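Trans-4-hydroxy-L-proline dehydratase (Clostridioides difficile 70-100-2010, PDB 6VXC) catalyses the anaerobic, glycyl-radical-dependent dehydration of trans-4-hydroxy-L-proline to (S)-1-pyrroline-5-carboxylate and water. Local coordinates at residues 476-480 and 512-517; 470-474 and 570-574; 167-171 and 520-524; 665-669 and 796-800. All coordinates share one frame; numbering follows the deposited sequence.

Contact 1 of 4, residues 476-480 and 512-517; sequences ILELT and AFKKQL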
loop_
_atom_site.group_PDB
_atom_site.type_symbol
_atom_site.label_atom_id
_atom_site.label_comp_id
_atom_site.label_asym_id
_atom_site.label_seq_id
_atom_site.Cartn_x
_atom_site.Cartn_y
_atom_site.Cartn_z
ATOM N N ILE A 476 22.387 1.717 -7.492
ATOM C CA ILE A 476 22.780 1.523 -8.881
ATOM C C ILE A 476 23.895 2.494 -9.255
ATOM O O ILE A 476 24.829 2.129 -9.979
ATOM C CB ILE A 476 21.557 1.644 -9.804
ATOM C CG1 ILE A 476 20.608 0.460 -9.533
ATOM C CG2 ILE A 476 21.979 1.727 -11.283
ATOM C CD1 ILE A 476 19.303 0.517 -10.309
ATOM N N LEU A 477 23.839 3.738 -8.758
ATOM C CA LEU A 477 24.979 4.629 -8.959
ATOM C C LEU A 477 26.211 4.090 -8.238
ATOM O O LEU A 477 27.320 4.128 -8.780
ATOM C CB LEU A 477 24.661 6.058 -8.489
ATOM C CG LEU A 477 25.811 7.082 -8.616
ATOM C CD1 LEU A 477 26.244 7.287 -10.067
ATOM C CD2 LEU A 477 25.435 8.422 -8.009
ATOM N N GLU A 478 26.029 3.550 -7.031
ATOM C CA GLU A 478 27.168 2.987 -6.316
ATOM C C GLU A 478 27.841 1.893 -7.133
ATOM O O GLU A 478 29.064 1.908 -7.307
ATOM C CB GLU A 478 26.724 2.449 -4.953
ATOM C CG GLU A 478 27.860 1.909 -4.076
ATOM C CD GLU A 478 27.388 1.523 -2.673
ATOM O OE1 GLU A 478 26.625 0.551 -2.536
ATOM O OE2 GLU A 478 27.775 2.209 -1.704
ATOM N N LEU A 479 27.048 0.988 -7.716
ATOM C CA LEU A 479 27.612 -0.037 -8.590
ATOM C C LEU A 479 28.352 0.593 -9.757
ATOM O O LEU A 479 29.450 0.152 -10.101
ATOM C CB LEU A 479 26.514 -0.977 -9.109
ATOM C CG LEU A 479 25.719 -1.891 -8.164
ATOM C CD1 LEU A 479 24.802 -2.816 -8.979
ATOM C CD2 LEU A 479 26.622 -2.699 -7.239
ATOM N N THR A 480 27.762 1.623 -10.373
ATOM C CA THR A 480 28.413 2.340 -11.470
ATOM C C THR A 480 29.785 2.858 -11.057
ATOM O O THR A 480 30.751 2.757 -11.820
ATOM C CB THR A 480 27.537 3.516 -11.936
ATOM O OG1 THR A 480 26.229 3.052 -12.271
ATOM C CG2 THR A 480 28.153 4.234 -13.155
ATOM N N ALA A 512 27.142 5.247 -18.346
ATOM C CA ALA A 512 27.469 4.055 -17.567
ATOM C C ALA A 512 26.390 3.755 -16.530
ATOM O O ALA A 512 26.002 2.596 -16.340
ATOM C CB ALA A 512 28.831 4.230 -16.882
ATOM N N PHE A 513 25.892 4.790 -15.850
ATOM C CA PHE A 513 24.788 4.599 -14.912
ATOM C C PHE A 513 23.564 4.015 -15.604
ATOM O O PHE A 513 22.918 3.104 -15.074
ATOM C CB PHE A 513 24.421 5.929 -14.254
ATOM C CG PHE A 513 23.077 5.924 -13.556
ATOM C CD1 PHE A 513 22.934 5.354 -12.304
ATOM C CD2 PHE A 513 21.962 6.473 -14.174
ATOM C CE1 PHE A 513 21.699 5.345 -11.662
ATOM C CE2 PHE A 513 20.719 6.460 -13.552
ATOM C CZ PHE A 513 20.583 5.893 -12.294
ATOM N N LYS A 514 23.216 4.552 -16.776
ATOM C CA LYS A 514 22.061 4.046 -17.504
ATOM C C LYS A 514 22.246 2.588 -17.913
ATOM O O LYS A 514 21.280 1.812 -17.901
ATOM C CB LYS A 514 21.788 4.933 -18.719
ATOM C CG LYS A 514 21.210 6.303 -18.339
ATOM C CD LYS A 514 20.569 7.004 -19.536
ATOM C CE LYS A 514 21.607 7.508 -20.540
ATOM N NZ LYS A 514 21.027 8.310 -21.672
ATOM N N LYS A 515 23.480 2.179 -18.216
ATOM C CA LYS A 515 23.724 0.770 -18.515
ATOM C C LYS A 515 23.563 -0.098 -17.274
ATOM O O LYS A 515 22.991 -1.188 -17.354
ATOM C CB LYS A 515 25.116 0.564 -19.109
ATOM C CG LYS A 515 25.311 1.109 -20.508
ATOM C CD LYS A 515 26.700 0.700 -20.990
ATOM C CE LYS A 515 27.165 1.497 -22.181
ATOM N NZ LYS A 515 28.557 1.082 -22.515
ATOM N N GLN A 516 24.050 0.362 -16.115
ATOM C CA GLN A 516 23.807 -0.406 -14.901
ATOM C C GLN A 516 22.314 -0.507 -14.618
ATOM O O GLN A 516 21.819 -1.576 -14.263
ATOM C CB GLN A 516 24.539 0.213 -13.717
ATOM C CG GLN A 516 26.050 0.181 -13.840
ATOM C CD GLN A 516 26.631 -1.166 -13.478
ATOM O OE1 GLN A 516 25.915 -2.091 -13.084
ATOM N NE2 GLN A 516 27.944 -1.277 -13.590
ATOM N N LEU A 517 21.581 0.593 -14.815
ATOM C CA LEU A 517 20.135 0.595 -14.622
ATOM C C LEU A 517 19.446 -0.417 -15.534
ATOM O O LEU A 517 18.582 -1.178 -15.091
ATOM C CB LEU A 517 19.593 1.999 -14.880
ATOM C CG LEU A 517 18.102 2.276 -14.732
ATOM C CD1 LEU A 517 17.652 1.868 -13.354
ATOM C CD2 LEU A 517 17.852 3.764 -14.966
#

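Contact 2 of 4, residues 470-474 and 570-574; sequences YMNIP and IQGVG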
loop_
_atom_site.group_PDB
_atom_site.type_symbol
_atom_site.label_atom_id
_atom_site.label_comp_id
_atom_site.label_asym_id
_atom_site.label_seq_id
_atom_site.Cartn_x
_atom_site.Cartn_y
_atom_site.Cartn_z
ATOM N N TYR A 470 10.566 -2.478 -4.677
ATOM C CA TYR A 470 11.330 -1.228 -4.724
ATOM C C TYR A 470 12.670 -1.440 -5.437
ATOM O O TYR A 470 13.247 -2.525 -5.397
ATOM C CB TYR A 470 11.586 -0.697 -3.305
ATOM C CG TYR A 470 10.314 -0.502 -2.525
ATOM C CD1 TYR A 470 9.536 0.634 -2.698
ATOM C CD2 TYR A 470 9.867 -1.480 -1.658
ATOM C CE1 TYR A 470 8.337 0.793 -1.997
ATOM C CE2 TYR A 470 8.677 -1.342 -0.961
ATOM C CZ TYR A 470 7.914 -0.200 -1.128
ATOM O OH TYR A 470 6.734 -0.065 -0.435
ATOM N N MET A 471 13.157 -0.383 -6.087
ATOM C CA MET A 471 14.413 -0.399 -6.826
ATOM C C MET A 471 15.347 0.634 -6.206
ATOM O O MET A 471 14.995 1.813 -6.116
ATOM C CB MET A 471 14.177 -0.092 -8.309
ATOM C CG MET A 471 15.422 -0.204 -9.201
ATOM S SD MET A 471 16.127 -1.849 -9.265
ATOM C CE MET A 471 14.737 -2.827 -9.835
ATOM N N ASN A 472 16.547 0.197 -5.827
ATOM C CA ASN A 472 17.504 1.007 -5.070
ATOM C C ASN A 472 18.319 1.837 -6.069
ATOM O O ASN A 472 19.433 1.491 -6.450
ATOM C CB ASN A 472 18.386 0.088 -4.212
ATOM C CG ASN A 472 19.217 0.842 -3.164
ATOM O OD1 ASN A 472 19.411 2.063 -3.252
ATOM N ND2 ASN A 472 19.747 0.098 -2.183
ATOM N N ILE A 473 17.733 2.950 -6.533
ATOM C CA ILE A 473 18.396 3.744 -7.571
ATOM C C ILE A 473 19.742 4.272 -7.096
ATOM O O ILE A 473 20.708 4.226 -7.868
ATOM C CB ILE A 473 17.459 4.844 -8.083
ATOM C CG1 ILE A 473 16.163 4.213 -8.576
ATOM C CG2 ILE A 473 18.117 5.621 -9.195
ATOM C CD1 ILE A 473 15.121 5.223 -8.927
ATOM N N PRO A 474 19.882 4.797 -5.877
ATOM C CA PRO A 474 21.208 5.252 -5.425
ATOM C C PRO A 474 22.264 4.151 -5.441
ATOM O O PRO A 474 23.419 4.412 -5.786
ATOM C CB PRO A 474 20.929 5.760 -3.999
ATOM C CG PRO A 474 19.456 6.150 -4.012
ATOM C CD PRO A 474 18.818 5.107 -4.903
ATOM N N ILE A 570 7.372 -1.015 -10.893
ATOM C CA ILE A 570 8.576 -1.082 -10.069
ATOM C C ILE A 570 8.726 0.276 -9.392
ATOM O O ILE A 570 8.642 1.310 -10.054
ATOM C CB ILE A 570 9.823 -1.450 -10.897
ATOM C CG1 ILE A 570 9.643 -2.813 -11.586
ATOM C CG2 ILE A 570 11.081 -1.448 -10.020
ATOM C CD1 ILE A 570 10.756 -3.148 -12.528
ATOM N N GLN A 571 8.871 0.272 -8.071
ATOM C CA GLN A 571 8.830 1.496 -7.281
ATOM C C GLN A 571 10.223 2.112 -7.134
ATOM O O GLN A 571 11.101 1.534 -6.491
ATOM C CB GLN A 571 8.207 1.210 -5.916
ATOM C CG GLN A 571 6.837 0.468 -5.915
ATOM C CD GLN A 571 6.898 -1.044 -5.738
ATOM O OE1 GLN A 571 6.778 -1.796 -6.704
ATOM N NE2 GLN A 571 7.115 -1.492 -4.515
ATOM N N GLY A 572 10.407 3.311 -7.682
ATOM C CA GLY A 572 11.718 3.959 -7.627
ATOM C C GLY A 572 11.953 4.623 -6.278
ATOM O O GLY A 572 11.127 5.407 -5.808
ATOM N N VAL A 573 13.085 4.309 -5.649
ATOM C CA VAL A 573 13.417 4.858 -4.343
ATOM C C VAL A 573 14.695 5.677 -4.461
ATOM O O VAL A 573 15.668 5.248 -5.094
ATOM C CB VAL A 573 13.586 3.762 -3.270
ATOM C CG1 VAL A 573 13.979 4.386 -1.929
ATOM C CG2 VAL A 573 12.317 2.971 -3.112
ATOM N N GLY A 574 14.687 6.849 -3.829
ATOM C CA GLY A 574 15.897 7.610 -3.624
ATOM C C GLY A 574 16.234 8.646 -4.666
ATOM O O GLY A 574 17.411 8.976 -4.818
#

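Contact 3 of 4, residues 167-171 and 520-524; sequences GMFTE and MIDIK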
loop_
_atom_site.group_PDB
_atom_site.type_symbol
_atom_site.label_atom_id
_atom_site.label_comp_id
_atom_site.label_asym_id
_atom_site.label_seq_id
_atom_site.Cartn_x
_atom_site.Cartn_y
_atom_site.Cartn_z
ATOM N N GLY A 167 20.421 -6.068 -1.637
ATOM C CA GLY A 167 19.607 -4.887 -1.453
ATOM C C GLY A 167 19.478 -4.002 -2.673
ATOM O O GLY A 167 19.157 -2.823 -2.520
ATOM N N MET A 168 19.700 -4.537 -3.886
ATOM C CA MET A 168 19.447 -3.766 -5.099
ATOM C C MET A 168 17.952 -3.543 -5.318
ATOM O O MET A 168 17.553 -2.561 -5.948
ATOM C CB MET A 168 20.035 -4.472 -6.334
ATOM C CG MET A 168 21.542 -4.698 -6.314
ATOM S SD MET A 168 22.475 -3.188 -5.896
ATOM C CE MET A 168 21.927 -2.011 -7.148
ATOM N N PHE A 169 17.123 -4.478 -4.883
ATOM C CA PHE A 169 15.685 -4.351 -5.069
ATOM C C PHE A 169 15.012 -5.322 -4.112
ATOM O O PHE A 169 15.673 -6.144 -3.478
ATOM C CB PHE A 169 15.282 -4.585 -6.531
ATOM C CG PHE A 169 15.707 -5.933 -7.109
ATOM C CD1 PHE A 169 15.026 -7.100 -6.773
ATOM C CD2 PHE A 169 16.742 -6.017 -8.029
ATOM C CE1 PHE A 169 15.387 -8.340 -7.340
ATOM C CE2 PHE A 169 17.122 -7.252 -8.596
ATOM C CZ PHE A 169 16.442 -8.415 -8.246
ATOM N N THR A 170 13.692 -5.204 -3.990
ATOM C CA THR A 170 12.918 -6.129 -3.169
ATOM C C THR A 170 11.946 -6.888 -4.067
ATOM O O THR A 170 11.844 -6.622 -5.262
ATOM C CB THR A 170 12.151 -5.414 -2.041
ATOM O OG1 THR A 170 11.059 -4.677 -2.605
ATOM C CG2 THR A 170 13.059 -4.453 -1.234
ATOM N N GLU A 171 11.218 -7.829 -3.472
ATOM C CA GLU A 171 10.289 -8.697 -4.196
ATOM C C GLU A 171 8.964 -8.783 -3.443
ATOM O O GLU A 171 8.885 -9.412 -2.386
ATOM C CB GLU A 171 10.875 -10.098 -4.386
ATOM C CG GLU A 171 9.872 -11.044 -5.019
ATOM C CD GLU A 171 9.202 -10.443 -6.231
ATOM O OE1 GLU A 171 9.924 -9.963 -7.125
ATOM O OE2 GLU A 171 7.963 -10.442 -6.297
ATOM N N MET A 520 20.015 -3.922 -14.263
ATOM C CA MET A 520 19.299 -4.254 -13.035
ATOM C C MET A 520 17.795 -4.374 -13.290
ATOM O O MET A 520 17.125 -5.239 -12.706
ATOM C CB MET A 520 19.615 -3.201 -11.964
ATOM C CG MET A 520 19.318 -3.627 -10.523
ATOM S SD MET A 520 20.079 -5.200 -10.037
ATOM C CE MET A 520 21.775 -4.852 -10.455
ATOM N N ILE A 521 17.251 -3.516 -14.155
ATOM C CA ILE A 521 15.843 -3.636 -14.522
ATOM C C ILE A 521 15.603 -4.939 -15.294
ATOM O O ILE A 521 14.618 -5.649 -15.051
ATOM C CB ILE A 521 15.378 -2.397 -15.314
ATOM C CG1 ILE A 521 15.501 -1.110 -14.467
ATOM C CG2 ILE A 521 13.937 -2.577 -15.797
ATOM C CD1 ILE A 521 14.795 -1.178 -13.135
ATOM N N ASP A 522 16.497 -5.281 -16.225
ATOM C CA ASP A 522 16.361 -6.558 -16.926
ATOM C C ASP A 522 16.310 -7.724 -15.938
ATOM O O ASP A 522 15.480 -8.628 -16.076
ATOM C CB ASP A 522 17.513 -6.755 -17.913
ATOM C CG ASP A 522 17.251 -6.130 -19.277
ATOM O OD1 ASP A 522 16.141 -5.623 -19.524
ATOM O OD2 ASP A 522 18.176 -6.160 -20.120
ATOM N N ILE A 523 17.193 -7.718 -14.932
ATOM C CA ILE A 523 17.201 -8.788 -13.932
ATOM C C ILE A 523 15.866 -8.849 -13.200
ATOM O O ILE A 523 15.299 -9.929 -12.994
ATOM C CB ILE A 523 18.360 -8.594 -12.939
ATOM C CG1 ILE A 523 19.697 -8.878 -13.602
ATOM C CG2 ILE A 523 18.167 -9.472 -11.692
ATOM C CD1 ILE A 523 20.856 -8.619 -12.655
ATOM N N LYS A 524 15.383 -7.689 -12.740
ATOM C CA LYS A 524 14.137 -7.627 -11.977
ATOM C C LYS A 524 12.951 -8.093 -12.813
ATOM O O LYS A 524 12.095 -8.837 -12.334
ATOM C CB LYS A 524 13.914 -6.201 -11.469
ATOM C CG LYS A 524 12.572 -5.950 -10.778
ATOM C CD LYS A 524 12.414 -6.782 -9.515
ATOM C CE LYS A 524 11.165 -6.364 -8.739
ATOM N NZ LYS A 524 10.778 -7.356 -7.705
#

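Contact 4 of 4, residues 665-669 and 796-800; sequences TTCHI and TLQDE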
loop_
_atom_site.group_PDB
_atom_site.type_symbol
_atom_site.label_atom_id
_atom_site.label_comp_id
_atom_site.label_asym_id
_atom_site.label_seq_id
_atom_site.Cartn_x
_atom_site.Cartn_y
_atom_site.Cartn_z
ATOM N N THR A 665 7.723 3.476 1.238
ATOM C CA THR A 665 7.254 2.957 2.527
ATOM C C THR A 665 8.397 3.035 3.549
ATOM O O THR A 665 8.831 4.139 3.878
ATOM C CB THR A 665 6.674 1.541 2.383
ATOM O OG1 THR A 665 5.724 1.521 1.305
ATOM C CG2 THR A 665 5.972 1.116 3.672
ATOM N N THR A 666 8.902 1.915 4.076
ATOM C CA THR A 666 10.090 1.975 4.929
ATOM C C THR A 666 11.339 1.454 4.217
ATOM O O THR A 666 12.382 1.276 4.856
ATOM C CB THR A 666 9.889 1.228 6.261
ATOM O OG1 THR A 666 9.534 -0.135 6.029
ATOM C CG2 THR A 666 8.805 1.901 7.142
ATOM N N CYS A 667 11.262 1.225 2.908
ATOM C CA CYS A 667 12.391 0.644 2.201
ATOM C C CYS A 667 13.548 1.620 2.020
ATOM O O CYS A 667 14.673 1.168 1.760
ATOM C CB CYS A 667 11.949 0.112 0.840
ATOM S SG CYS A 667 13.092 -1.075 0.135
ATOM N N HIS A 668 13.313 2.939 2.157
ATOM C CA HIS A 668 14.423 3.890 2.076
ATOM C C HIS A 668 15.382 3.743 3.249
ATOM O O HIS A 668 16.547 4.124 3.119
ATOM C CB HIS A 668 13.925 5.340 1.972
ATOM C CG HIS A 668 13.128 5.808 3.152
ATOM N ND1 HIS A 668 11.954 5.202 3.540
ATOM C CD2 HIS A 668 13.311 6.854 3.993
ATOM C CE1 HIS A 668 11.467 5.832 4.596
ATOM N NE2 HIS A 668 12.272 6.839 4.891
ATOM N N ILE A 669 14.915 3.205 4.377
ATOM C CA ILE A 669 15.809 2.881 5.484
ATOM C C ILE A 669 16.714 1.709 5.105
ATOM O O ILE A 669 17.940 1.810 5.166
ATOM C CB ILE A 669 15.000 2.589 6.761
ATOM C CG1 ILE A 669 14.029 3.755 7.083
ATOM C CG2 ILE A 669 15.930 2.241 7.937
ATOM C CD1 ILE A 669 14.699 5.126 7.280
ATOM N N THR A 796 16.526 4.311 13.727
ATOM C CA THR A 796 16.962 4.898 12.466
ATOM C C THR A 796 15.812 5.607 11.757
ATOM O O THR A 796 15.969 6.740 11.296
ATOM C CB THR A 796 17.571 3.817 11.568
ATOM O OG1 THR A 796 18.686 3.210 12.236
ATOM C CG2 THR A 796 18.013 4.412 10.257
ATOM N N LEU A 797 14.641 4.969 11.693
ATOM C CA LEU A 797 13.495 5.593 11.042
ATOM C C LEU A 797 13.010 6.810 11.825
ATOM O O LEU A 797 12.697 7.849 11.238
ATOM C CB LEU A 797 12.371 4.568 10.886
ATOM C CG LEU A 797 11.050 5.042 10.263
ATOM C CD1 LEU A 797 11.273 5.824 8.955
ATOM C CD2 LEU A 797 10.146 3.846 10.036
ATOM N N GLN A 798 12.953 6.702 13.151
ATOM C CA GLN A 798 12.637 7.861 13.975
ATOM C C GLN A 798 13.552 9.032 13.650
ATOM O O GLN A 798 13.092 10.167 13.460
ATOM C CB GLN A 798 12.756 7.504 15.453
ATOM C CG GLN A 798 11.707 6.546 15.958
ATOM C CD GLN A 798 11.926 6.221 17.424
ATOM O OE1 GLN A 798 12.989 6.513 17.971
ATOM N NE2 GLN A 798 10.917 5.635 18.071
ATOM N N ASP A 799 14.863 8.775 13.598
ATOM C CA ASP A 799 15.815 9.838 13.305
ATOM C C ASP A 799 15.675 10.362 11.880
ATOM O O ASP A 799 15.987 11.528 11.621
ATOM C CB ASP A 799 17.248 9.347 13.557
ATOM C CG ASP A 799 17.561 9.184 15.050
ATOM O OD1 ASP A 799 16.749 9.639 15.882
ATOM O OD2 ASP A 799 18.619 8.615 15.381
ATOM N N GLU A 800 15.260 9.518 10.934
ATOM C CA GLU A 800 15.010 10.011 9.584
ATOM C C GLU A 800 13.897 11.057 9.610
ATOM O O GLU A 800 14.061 12.171 9.104
ATOM C CB GLU A 800 14.662 8.832 8.661
ATOM C CG GLU A 800 14.573 9.156 7.158
ATOM C CD GLU A 800 13.197 9.708 6.730
ATOM O OE1 GLU A 800 13.113 10.879 6.324
ATOM O OE2 GLU A 800 12.201 8.963 6.798
#

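Contact 1 of 4, residues 476-480 and 512-517
Ile476 and Thr480, one turn apart on helix 473-481, push into the side of helix 506-538, where Phe513, Gln516 and Leu517 form the receiving surface. This is a buried helix-helix crossing of the pyruvate formate lyase-like fold: the two local axes come within 8.8 Å, and their N-to-C directions differ by 120°. Ile476 supplies the main bump, and its branched shape lets CG2 fill a hollow while CD1 meets a neighbouring methyl. Its CG2 enters the notch between Gln516 and the ring of Phe513, reaching CE1 of Phe513 at 3.6 Å, while its CD1 runs on to CD1 of Leu517 at 3.7 Å. The long axis of the Phe513 side chain lies roughly at right angles to that of Ile476, and the ring edge reaches the backbone N of Leu477. Beyond that ring, helix 575-591 receives Leu477 and Phe513 on Ile578. At the other end, CG2 of Thr480 meets CB of Ala512 at 3.8 Å, a small side chain that probably helps the backbones come near each other here. Gln516 bends back past Thr480, and its NE2 finds its polar partners at Ile495 O and Thr497 OG1. The hydroxyl of Thr480 lies beside its own backbone N (chi1 -55°) and bonds within the helix. Ile476 O thereby accepts from Thr480 OG1 at 2.8 Å and, from the opposite face of its carbonyl plane, from Thr480 N.

Contact 2 of 4, residues 470-474 and 570-574
Tyr470 and Gln571 pair side by side where strands 463-472 and 565-573 run parallel, part of the beta barrel that in glycyl radical enzymes encloses the active site. The ladder is carried by Met471 N to Gln571 O at 2.8 Å and Val573 N to Met471 O at 3.2 Å; a longer bond from Ile473 N to Val573 O is weak. Tyr470, Gln571 and Val573 share one face of the sheet. Along Tyr470, CB first meets CG2 of Val573 at 3.7 Å. With CG beside the backbone N (chi1 -56°), the ring is carried over Gln571, and its CD1 comes 3.5 Å from CB of Gln571. Farther out, the amide NE2 of Gln571 stands 3.5 Å above the plane, over the ring centre, with amide and ring planes 68° apart; this positive end of the amide dipole probably sits favourably over the pi face. The other amide atom, OE1, accepts from Gly469 N. At the tip, Tyr470 OH is hydrogen-bonded to Thr665 OG1, tying the strand to the segment leading into helix 667-673. On the reverse face CB of Met471 touches CG2 of Ile570. Asn472 caps the helix that follows, its OD1 accepting from Lys475 N. Gly574, at a positive phi that glycine adopts readily, presents a bare CA to the proline ring, and its O lies 3.6 Å from CG of Pro474.

Contact 3 of 4, residues 167-171 and 520-524
Lys524 NZ is gripped by Thr170 O and by the carboxylate of Glu171. The bond to Thr170 O, 2.8 Å long, arrives in the carbonyl plane; the salt bridge from NZ to Glu171 OE1 is equally short at 2.8 Å, although its hydrogen-bond geometry is weak. Thr468 O is a further acceptor, so the buried ammonium group has both carbonyl oxygens and a negative charge around it, which probably keeps it protonated. A bend at chi2 (63°) turns the otherwise extended lysine chain along Phe169, with CD 3.8 Å above one ring face, offset toward the rim, in a CH-pi contact. Lysine suits the place because its methylenes can lie on an aromatic ring while its end reaches polar atoms beyond. The loop bearing Phe169 leaves helix 158-166 through a Schellman motif, in which Gly167 takes the positive phi, and then runs beside strand 463-472. At the ring edge, SD of Met520 lies in the plane, 5.0 Å from the centroid of Phe169, a Met-aromatic contact. CG2 of Ile523 fills in next to it, 4.0 Å from CE2 of Phe169, and Trp160 meets the same ring edge-to-face. Met520 serves two neighbours with its large, polarisable sulfur: the chains of Met168 and Met520 cross at about a right angle, bringing CB of Met168 to 3.8 Å from SD of Met520.

Contact 4 of 4, residues 665-669 and 796-800
His668 turns the edge of its imidazole to the carboxylate of Glu800, while CD1 of its neighbour Ile669 covers one ring face, 3.7 Å above the plane of His668 and offset toward the rim. Its CG lies between the backbone N and the carbonyl carbon (chi1 62°), which brings the ring end nearer Glu800 although CB does not point at helix 795-803. NE2 of His668 donates to OE2 of Glu800 at 2.9 Å, and the bond is nearly straight, 165° at the hydrogen. The acceptor sits in the imidazole plane, but the donor comes down on OE2 from above the carboxylate plane, the two flat groups being 73° apart. The other oxygen, OE1, forms salt bridges with Lys696 and Arg804, so three donors share the buried carboxylate and probably stabilise its negative charge. Beside this polar link, Ile669 packs across Leu797, its CD1 3.9 Å from CD1 of Leu797, and its CG2 meets CG2 of Thr796 at 3.8 Å. The second leucine branch, CD2, ends 3.7 Å from CG2 of Thr666, whose hydroxyl bonds to Lys352 O. This His-carboxylate hydrogen bond with aliphatic flanks joins helix 667-673 to helix 795-803 of the C-terminal glycine radical domain, which carries the radical glycine.

Contacts 1, 2 and 3 form one continuous core around strand 463-472 and the helix it leads into. Contacts 1 and 3 use successive parts of helix 506-538, and CE of Met168 packs 3.5 Å from CD1 of Leu479 between them. Contact 3 joins contact 2 through the backbone, Asn472 N lying 2.9 Å from Met168 O. In contact 4, Cys667 touches Tyr470 and Thr170, and the Thr666 side chain is about 9 Å from that of Cys454. Contact 2 is closer to the probable catalytic residues: the side chains of Tyr470 and Cys454, like those of Gln571 and Glu456, are about 6 Å apart. A glycerol about 4 Å from the Tyr470 side chain probably comes from the crystallisation liquor, though such molecules often mark pockets.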